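Local coordinates for uncharacterized protein Rv2277c (Mycobacterium tuberculosis, PDB 5VUG) that probably hydrolyses phosphoric diesters, its own substrate not being established, with a TIM-barrel domain of the glycerophosphodiester phosphodiesterase family, at residues Q78-L83 against T104-L109; L65-G70 against A85-T90. All blocks are in the same frame, centred on the assembly; numbering follows the deposited sequence.

Contact 1. Residues Q78-L83 against T104-L109; sequences QQLQQL and TPIPTL
I106 sits at the centre of this contact, its side chain meeting the leucines of segment 78-83. With CG1 anti to its own carbonyl carbon and the chain extended from there, its tip CD1 meets two leucine methyls: L80 CD2 at 4.0 Å, where the two side chains cross obliquely, and L83 CD1 at 4.2 Å, where they lie side by side and point the same way. Both leucines place CG beside the backbone N with CD1 extended; L83 touches with that branch, L80 with the other, CD2. The branched CB of I106 also rests on L80 O, 3.6 Å away, a carbonyl already engaged by L83 N in the type I turn from L80 to L83. At the last residue of that turn, L83 O faces P105 and I106: P105 CA approaches it to 3.2 Å as a CA-H...O contact, and I106 N gives it a weak hydrogen bond of 3.4 Å bent to 149°. The proline ring suits this place because it needs no amide partner and lays its CB against Q81 O. In the TIM-barrel fold of this family an insertion commonly separates the second barrel strand from the following helix; the two segments probably belong to it, and T108 caps helix 109-114, Q111 OE1 accepting from T108 N as in a capping box. That duty sets the threonine: OG1 takes the crowded position between N and carbonyl carbon (chi1 62°) to cap, and CG2 is left facing the amide of Q81, 3.8 Å from NE2. Q81 reaches across with an extended chain, passing CG over I106 O, and its terminal amide is turned by chi3 -75° so that NE2 donates to a water, which in turn donates to I106 O at 2.8 Å.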
# COMPACT_ATOMS: atom_id res chain seq x y z
N GLN A 78 41.99 -10.21 -11.12
CA GLN A 78 42.65 -11.38 -11.70
C GLN A 78 42.05 -12.67 -11.15
O GLN A 78 41.81 -13.62 -11.91
CB GLN A 78 44.16 -11.32 -11.46
CG GLN A 78 44.93 -12.46 -12.10
CD GLN A 78 46.44 -12.29 -11.99
OE1 GLN A 78 46.93 -11.19 -11.74
NE2 GLN A 78 47.17 -13.38 -12.19
N GLN A 79 41.76 -12.70 -9.85
CA GLN A 79 41.11 -13.86 -9.25
C GLN A 79 39.68 -14.04 -9.75
O GLN A 79 39.26 -15.17 -10.02
CB GLN A 79 41.14 -13.74 -7.73
CG GLN A 79 42.55 -13.82 -7.17
CD GLN A 79 42.63 -13.43 -5.72
OE1 GLN A 79 41.80 -12.69 -5.20
NE2 GLN A 79 43.65 -13.93 -5.04
N LEU A 80 38.92 -12.95 -9.87
CA LEU A 80 37.53 -13.04 -10.30
C LEU A 80 37.44 -13.56 -11.73
O LEU A 80 36.54 -14.34 -12.05
CB LEU A 80 36.86 -11.67 -10.20
CG LEU A 80 36.65 -11.17 -8.77
CD1 LEU A 80 36.46 -9.66 -8.74
CD2 LEU A 80 35.46 -11.87 -8.17
N GLN A 81 38.34 -13.11 -12.60
CA GLN A 81 38.27 -13.52 -14.00
C GLN A 81 38.66 -14.97 -14.22
O GLN A 81 38.46 -15.50 -15.32
CB GLN A 81 39.12 -12.58 -14.87
CG GLN A 81 38.53 -11.18 -15.01
CD GLN A 81 39.34 -10.31 -15.95
OE1 GLN A 81 40.43 -9.84 -15.60
NE2 GLN A 81 38.82 -10.09 -17.15
N GLN A 82 39.19 -15.64 -13.19
CA GLN A 82 39.41 -17.07 -13.25
C GLN A 82 38.18 -17.88 -12.86
O GLN A 82 38.16 -19.10 -13.10
CB GLN A 82 40.60 -17.46 -12.37
CG GLN A 82 41.93 -16.94 -12.89
CD GLN A 82 42.28 -17.50 -14.25
OE1 GLN A 82 42.39 -16.76 -15.23
NE2 GLN A 82 42.44 -18.82 -14.33
N LEU A 83 37.16 -17.25 -12.27
CA LEU A 83 35.97 -17.98 -11.84
C LEU A 83 35.02 -18.18 -13.01
O LEU A 83 34.88 -17.32 -13.88
CB LEU A 83 35.25 -17.23 -10.72
CG LEU A 83 36.08 -16.99 -9.45
CD1 LEU A 83 35.27 -16.16 -8.43
CD2 LEU A 83 36.53 -18.32 -8.85
N THR A 104 32.15 -19.70 -18.79
CA THR A 104 31.83 -18.31 -19.08
C THR A 104 32.32 -17.48 -17.89
O THR A 104 31.63 -17.41 -16.86
CB THR A 104 30.31 -18.14 -19.26
OG1 THR A 104 29.63 -18.66 -18.12
CG2 THR A 104 29.83 -18.87 -20.51
N PRO A 105 33.50 -16.87 -17.97
CA PRO A 105 34.08 -16.23 -16.78
C PRO A 105 33.37 -14.94 -16.41
O PRO A 105 32.64 -14.34 -17.20
CB PRO A 105 35.53 -15.94 -17.20
CG PRO A 105 35.51 -15.91 -18.69
CD PRO A 105 34.41 -16.85 -19.12
N ILE A 106 33.63 -14.49 -15.19
CA ILE A 106 33.22 -13.13 -14.79
C ILE A 106 33.93 -12.12 -15.67
O ILE A 106 35.17 -12.11 -15.71
CB ILE A 106 33.52 -12.85 -13.32
CG1 ILE A 106 32.71 -13.76 -12.39
CG2 ILE A 106 33.30 -11.36 -13.00
CD1 ILE A 106 33.09 -13.61 -10.92
N PRO A 107 33.21 -11.23 -16.37
CA PRO A 107 33.86 -10.19 -17.17
C PRO A 107 34.01 -8.88 -16.43
O PRO A 107 33.24 -8.59 -15.50
CB PRO A 107 32.89 -10.02 -18.34
CG PRO A 107 31.51 -10.20 -17.65
CD PRO A 107 31.74 -11.22 -16.54
N THR A 108 34.96 -8.04 -16.84
CA THR A 108 34.97 -6.69 -16.32
C THR A 108 33.87 -5.88 -17.00
O THR A 108 33.39 -6.22 -18.09
CB THR A 108 36.32 -6.01 -16.60
OG1 THR A 108 36.54 -5.90 -18.02
CG2 THR A 108 37.47 -6.76 -15.94
N LEU A 109 33.47 -4.79 -16.33
CA LEU A 109 32.54 -3.85 -16.97
C LEU A 109 33.12 -3.35 -18.28
O LEU A 109 32.40 -3.21 -19.28
CB LEU A 109 32.23 -2.69 -16.03
CG LEU A 109 31.39 -1.56 -16.63
CD1 LEU A 109 30.00 -2.03 -17.03
CD2 LEU A 109 31.29 -0.42 -15.62
O HOH W 1 36.74 -12.47 -17.97

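Contact 2. Residues L65-G70 against A85-T90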
# COMPACT_ATOMS: atom_id res chain seq x y z
N LEU A 65 26.73 -18.34 -8.23
CA LEU A 65 26.84 -18.59 -9.66
C LEU A 65 28.22 -19.04 -10.13
O LEU A 65 28.39 -19.25 -11.34
CB LEU A 65 26.40 -17.35 -10.46
CG LEU A 65 24.98 -16.85 -10.17
CD1 LEU A 65 24.76 -15.49 -10.85
CD2 LEU A 65 23.95 -17.86 -10.65
N THR A 66 29.20 -19.18 -9.24
CA THR A 66 30.56 -19.52 -9.66
C THR A 66 31.10 -20.68 -8.83
O THR A 66 30.46 -21.17 -7.89
CB THR A 66 31.54 -18.33 -9.57
OG1 THR A 66 32.00 -18.19 -8.22
CG2 THR A 66 30.90 -17.00 -10.03
N ASP A 67 32.31 -21.11 -9.19
CA ASP A 67 33.04 -22.12 -8.44
C ASP A 67 33.86 -21.54 -7.29
O ASP A 67 34.59 -22.28 -6.64
CB ASP A 67 33.91 -22.97 -9.37
CG ASP A 67 34.80 -22.13 -10.28
OD1 ASP A 67 34.42 -21.01 -10.67
OD2 ASP A 67 35.90 -22.61 -10.61
N GLY A 68 33.75 -20.23 -7.02
CA GLY A 68 34.39 -19.60 -5.89
C GLY A 68 33.38 -19.23 -4.81
O GLY A 68 32.18 -19.42 -4.94
N ALA A 69 33.91 -18.67 -3.72
CA ALA A 69 33.08 -18.29 -2.57
C ALA A 69 33.56 -16.97 -2.00
O ALA A 69 34.75 -16.66 -2.02
CB ALA A 69 33.09 -19.37 -1.47
N GLY A 70 32.61 -16.19 -1.48
CA GLY A 70 32.93 -14.94 -0.82
C GLY A 70 32.38 -13.75 -1.58
O GLY A 70 31.90 -13.89 -2.71
N ALA A 85 31.48 -18.19 -14.14
CA ALA A 85 30.14 -17.69 -13.81
C ALA A 85 29.02 -18.46 -14.50
O ALA A 85 27.85 -18.06 -14.40
CB ALA A 85 30.04 -16.19 -14.16
N GLY A 86 29.34 -19.54 -15.20
CA GLY A 86 28.35 -20.47 -15.70
C GLY A 86 28.23 -21.72 -14.86
O GLY A 86 27.57 -22.68 -15.28
N TRP A 87 28.85 -21.73 -13.68
CA TRP A 87 29.01 -22.96 -12.90
C TRP A 87 27.67 -23.61 -12.57
O TRP A 87 27.56 -24.84 -12.56
CB TRP A 87 29.73 -22.62 -11.60
CG TRP A 87 30.17 -23.81 -10.82
CD1 TRP A 87 29.62 -24.29 -9.65
CD2 TRP A 87 31.28 -24.66 -11.11
NE1 TRP A 87 30.32 -25.39 -9.22
CE2 TRP A 87 31.35 -25.63 -10.10
CE3 TRP A 87 32.22 -24.68 -12.14
CZ2 TRP A 87 32.33 -26.62 -10.08
CZ3 TRP A 87 33.19 -25.67 -12.12
CH2 TRP A 87 33.23 -26.62 -11.10
N ASN A 88 26.65 -22.80 -12.30
CA ASN A 88 25.35 -23.29 -11.84
C ASN A 88 24.23 -23.07 -12.84
O ASN A 88 23.06 -23.32 -12.52
CB ASN A 88 25.01 -22.68 -10.48
CG ASN A 88 25.88 -23.24 -9.38
OD1 ASN A 88 26.26 -24.42 -9.42
ND2 ASN A 88 26.22 -22.41 -8.39
N PHE A 89 24.54 -22.61 -14.04
CA PHE A 89 23.51 -22.38 -15.05
C PHE A 89 22.88 -23.70 -15.46
O PHE A 89 23.58 -24.69 -15.72
CB PHE A 89 24.12 -21.68 -16.27
CG PHE A 89 23.12 -21.41 -17.37
CD1 PHE A 89 22.42 -20.22 -17.41
CD2 PHE A 89 22.89 -22.35 -18.36
CE1 PHE A 89 21.50 -19.97 -18.41
CE2 PHE A 89 21.97 -22.10 -19.36
CZ PHE A 89 21.28 -20.91 -19.40
N THR A 90 21.56 -23.74 -15.53
CA THR A 90 20.87 -24.89 -16.08
C THR A 90 19.92 -24.45 -17.18
O THR A 90 19.38 -23.34 -17.14
CB THR A 90 20.10 -25.71 -15.01
OG1 THR A 90 19.06 -24.91 -14.45
CG2 THR A 90 21.04 -26.17 -13.90
O HOH W 2 26.18 -20.07 -12.74
O HOH W 3 28.77 -22.85 -6.58
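L65 O is held by one good hydrogen bond, from a water at 2.7 Å, helped by a weak, bent one from W87 N at 3.4 Å and by a CA-H...O contact from A85 CA. The same water accepts from N88 N, tying the carbonyl to the type I turn from G86 to F89. A second water joins T66 O to N88 ND2, which also donates to T64 O, while N88 OD1 accepts from R100 NH2; an asparagine suits this spot because its amide can give on one side and take on the other. T66 forms an ST turn, OG1 accepting from G68 N at 2.9 Å and also bonding L62 O, so CG2 is turned to rest on A85 CA. Two loops of the probable family insertion in the TIM barrel are joined here, with no regular strand pairing. W87 carries CG anti to its backbone N, laying the indole against D67, whose CB stands over the six-membered ring, 3.6 Å from its centroid and 12° off the normal, a CH-pi contact. The indole is broad enough to do this and make a cation-pi contact with R100. The carboxylate, nearly parallel to the ring at 21°, sends OD1 to N84 N.

Overall arrangement
The two contacts have centres 11 Å apart and interleave along the chain, since 65-70, 78-83, 85-90 and 104-109 alternate between them. They touch directly: T104 O packs on A85 CB at 3.4 Å, and L83 CA lies 3.6 Å from D67 OD1. N84, between the segments 78-83 and 85-90, serves both: its OD1 accepts from T104 N of contact 1 and G86 N of contact 2. Contact 1 reaches strand 54-56 and helix 28-36; contact 2 joins two loops, L65 lying on E25 and P59 and T66 on Y57. The L65 side chain of contact 2 lies about 12 Å from a bound glycerol, too far to touch it.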